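PDB 3ZHC: phytase from Citrobacter braakii, which belongs to the histidine phosphatase superfamily (branch 2), whose members pair a mixed-sheet alpha/beta core with a largely helical part. Local coordinates for residues Leu192-Ser197 with Thr207-Pro212. The protein carries 2 engineered substitutions. Numbering follows the deposited sequence. Where two conformers were deposited one is given.
Sequences LNFSQS and TKCTLP. With FMT (formic acid), chain P.
F194 illustrates how one aromatic ring can join two segments that share no direct hydrogen bond. With CG anti to the backbone N (chi1 180°), its ring reaches across to 209-211. L211 sets CG over the centre of one face, a CH-pi contact 4.0 Å from the ring centroid and only 12° off its normal, while L211 CD2 lies against F194 CE1. At the edge, in the ring plane, stands the carbonyl O of C209, 3.6 Å from F194 CD2. The sulfur of C209 approaches obliquely, SG 3.7 Å from F194 CE2, and is itself tied to C200 by a disulfide. L192 extends the apolar patch, its CD1 meeting L211 CD1.

Polar links pass through bound formic acid, probably from the crystallisation liquor. Its O2 accepts three hydrogen bonds: from S195 N, from S195 OG, and from K208 NZ at 2.6 Å. K208, bent at chi2 and chi3, also forms a salt bridge with E189, which would help to hold the lysine charged. A water accepts from C209 N and donates weakly to S195 OG.

F194 O accepts from both S197 N and S197 OG, the latter on a lone pair in the carbonyl plane. N193, with positive phi, is the C-prime residue of the Schellman motif ending helix 182-192. T210 sits at the N-cap position of helix 211-214, where E189 accepts from L211 N, while helix 231-247 packs against L192 and L211.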
ATOM      1  N   LEU B 192     -21.470   6.739  -5.938  1.00 14.34           N
ATOM      2  CA  LEU B 192     -22.254   7.648  -6.761  1.00 14.48           C
ATOM      3  C   LEU B 192     -23.621   7.086  -7.190  1.00 14.81           C
ATOM      4  O   LEU B 192     -24.461   7.838  -7.655  1.00 14.49           O
ATOM      5  CB  LEU B 192     -21.487   7.981  -8.054  1.00 14.37           C
ATOM      6  CG  LEU B 192     -20.183   8.759  -8.019  1.00 13.82           C
ATOM      7  CD1 LEU B 192     -19.503   8.652  -9.365  1.00 12.91           C
ATOM      8  CD2 LEU B 192     -20.439  10.198  -7.654  1.00 13.31           C
ATOM      9  N   ASN B 193     -23.825   5.762  -7.034  1.00 15.44           N
ATOM     10  CA  ASN B 193     -24.966   5.027  -7.640  1.00 16.00           C
ATOM     11  C   ASN B 193     -24.991   5.380  -9.127  1.00 16.27           C
ATOM     12  O   ASN B 193     -25.996   5.811  -9.664  1.00 16.05           O
ATOM     13  CB  ASN B 193     -26.307   5.301  -6.922  1.00 16.17           C
ATOM     14  CG  ASN B 193     -27.391   4.232  -7.243  1.00 17.42           C
ATOM     15  OD1 ASN B 193     -27.070   3.084  -7.644  1.00 19.31           O
ATOM     16  ND2 ASN B 193     -28.687   4.607  -7.062  1.00 18.36           N
ATOM     17  N   PHE B 194     -23.821   5.183  -9.757  1.00 16.79           N
ATOM     18  CA  PHE B 194     -23.542   5.587 -11.146  1.00 17.33           C
ATOM     19  C   PHE B 194     -24.476   4.959 -12.167  1.00 17.99           C
ATOM     20  O   PHE B 194     -24.901   5.642 -13.094  1.00 17.81           O
ATOM     21  CB  PHE B 194     -22.055   5.274 -11.490  1.00 17.27           C
ATOM     22  CG  PHE B 194     -21.647   5.646 -12.899  1.00 16.93           C
ATOM     23  CD1 PHE B 194     -21.638   6.983 -13.310  1.00 16.54           C
ATOM     24  CD2 PHE B 194     -21.252   4.649 -13.822  1.00 16.80           C
ATOM     25  CE1 PHE B 194     -21.252   7.342 -14.619  1.00 16.58           C
ATOM     26  CE2 PHE B 194     -20.864   4.993 -15.127  1.00 16.53           C
ATOM     27  CZ  PHE B 194     -20.863   6.344 -15.533  1.00 16.56           C
ATOM     28  N   SER B 195     -24.787   3.665 -11.977  1.00 18.76           N
ATOM     29  CA  SER B 195     -25.702   2.904 -12.867  0.50 19.27           C
ATOM     30  C   SER B 195     -27.074   3.567 -13.054  1.00 19.70           C
ATOM     31  O   SER B 195     -27.699   3.417 -14.098  1.00 19.69           O
ATOM     32  CB  SER B 195     -25.912   1.474 -12.331  0.50 19.22           C
ATOM     33  OG  SER B 195     -24.707   0.738 -12.352  0.50 19.32           O
ATOM     34  N   GLN B 196     -27.535   4.293 -12.024  1.00 20.68           N
ATOM     35  CA  GLN B 196     -28.833   4.982 -12.053  1.00 21.86           C
ATOM     36  C   GLN B 196     -28.749   6.476 -12.448  1.00 22.61           C
ATOM     37  O   GLN B 196     -29.751   7.175 -12.373  1.00 22.65           O
ATOM     38  CB  GLN B 196     -29.524   4.849 -10.693  1.00 22.01           C
ATOM     39  CG  GLN B 196     -29.580   3.434 -10.129  1.00 22.99           C
ATOM     40  CD  GLN B 196     -30.206   2.450 -11.078  1.00 24.39           C
ATOM     41  OE1 GLN B 196     -29.576   1.439 -11.459  1.00 25.56           O
ATOM     42  NE2 GLN B 196     -31.445   2.730 -11.493  1.00 24.97           N
ATOM     43  N   SER B 197     -27.562   6.952 -12.867  1.00 23.64           N
ATOM     44  CA  SER B 197     -27.371   8.365 -13.263  1.00 24.44           C
ATOM     45  C   SER B 197     -27.716   8.609 -14.744  1.00 25.39           C
ATOM     46  O   SER B 197     -27.892   7.664 -15.517  1.00 25.38           O
ATOM     47  CB  SER B 197     -25.928   8.817 -12.986  1.00 24.42           C
ATOM     48  OG  SER B 197     -25.000   8.227 -13.894  1.00 24.09           O
ATOM     49  N   THR B 207     -22.423  -6.515 -19.008  1.00 36.05           N
ATOM     50  CA  THR B 207     -21.592  -5.982 -17.958  1.00 35.32           C
ATOM     51  C   THR B 207     -22.201  -4.668 -17.413  1.00 34.60           C
ATOM     52  O   THR B 207     -23.219  -4.177 -17.908  1.00 34.64           O
ATOM     53  CB  THR B 207     -20.168  -5.726 -18.481  1.00 35.34           C
ATOM     54  OG1 THR B 207     -20.229  -4.924 -19.668  1.00 35.48           O
ATOM     55  CG2 THR B 207     -19.453  -7.056 -18.798  1.00 35.38           C
ATOM     56  N   LYS B 208     -21.566  -4.122 -16.392  1.00 33.60           N
ATOM     57  CA  LYS B 208     -21.943  -2.820 -15.814  1.00 32.82           C
ATOM     58  C   LYS B 208     -21.720  -1.633 -16.723  1.00 31.90           C
ATOM     59  O   LYS B 208     -20.864  -1.664 -17.612  1.00 31.88           O
ATOM     60  CB  LYS B 208     -21.099  -2.552 -14.541  1.00 32.91           C
ATOM     61  CG  LYS B 208     -21.790  -2.806 -13.232  1.00 33.34           C
ATOM     62  CD  LYS B 208     -22.109  -1.512 -12.505  1.00 33.64           C
ATOM     63  CE  LYS B 208     -20.843  -0.954 -11.852  1.00 33.51           C
ATOM     64  NZ  LYS B 208     -20.960   0.470 -11.626  1.00 33.83           N
ATOM     65  N   CYS B 209     -22.500  -0.580 -16.482  1.00 30.75           N
ATOM     66  CA  CYS B 209     -22.193   0.735 -17.003  1.00 29.96           C
ATOM     67  C   CYS B 209     -21.020   1.213 -16.104  1.00 28.71           C
ATOM     68  O   CYS B 209     -21.151   1.201 -14.885  1.00 28.32           O
ATOM     69  CB  CYS B 209     -23.384   1.670 -16.897  1.00 30.01           C
ATOM     70  SG  CYS B 209     -23.076   3.326 -17.520  1.00 31.53           S
ATOM     71  N   THR B 210     -19.893   1.605 -16.703  1.00 27.49           N
ATOM     72  CA  THR B 210     -18.699   2.037 -15.926  1.00 26.67           C
ATOM     73  C   THR B 210     -18.204   3.434 -16.317  1.00 25.87           C
ATOM     74  O   THR B 210     -18.449   3.908 -17.428  1.00 25.66           O
ATOM     75  CB  THR B 210     -17.533   1.021 -16.050  1.00 26.63           C
ATOM     76  OG1 THR B 210     -17.079   0.971 -17.399  1.00 26.52           O
ATOM     77  CG2 THR B 210     -17.964  -0.374 -15.590  1.00 26.47           C
ATOM     78  N   LEU B 211     -17.517   4.084 -15.378  1.00 25.03           N
ATOM     79  CA  LEU B 211     -16.980   5.450 -15.588  1.00 24.41           C
ATOM     80  C   LEU B 211     -15.888   5.518 -16.649  1.00 23.97           C
ATOM     81  O   LEU B 211     -15.930   6.412 -17.493  1.00 23.74           O
ATOM     82  CB  LEU B 211     -16.473   6.092 -14.260  1.00 24.33           C
ATOM     83  CG  LEU B 211     -17.477   6.973 -13.522  1.00 24.13           C
ATOM     84  CD1 LEU B 211     -17.030   7.277 -12.089  1.00 23.44           C
ATOM     85  CD2 LEU B 211     -17.686   8.259 -14.311  1.00 23.62           C
ATOM     86  N   PRO B 212     -14.902   4.584 -16.605  1.00 23.58           N
ATOM     87  CA  PRO B 212     -13.855   4.621 -17.629  1.00 23.51           C
ATOM     88  C   PRO B 212     -14.383   4.393 -19.066  1.00 23.40           C
ATOM     89  O   PRO B 212     -13.891   5.008 -19.984  1.00 23.42           O
ATOM     90  CB  PRO B 212     -12.889   3.496 -17.188  1.00 23.46           C
ATOM     91  CG  PRO B 212     -13.198   3.267 -15.773  1.00 23.48           C
ATOM     92  CD  PRO B 212     -14.647   3.508 -15.632  1.00 23.52           C
TER
HETATM   93  C   FMT P1414     -23.320   1.766  -9.521  1.00 24.47           C
HETATM   94  O1  FMT P1414     -22.856   0.909  -8.819  1.00 24.70           O
HETATM   95  O2  FMT P1414     -22.904   1.927 -10.661  1.00 24.41           O
HETATM   96  O   HOH W   1     -25.155  -0.825 -15.347  1.00 29.41           O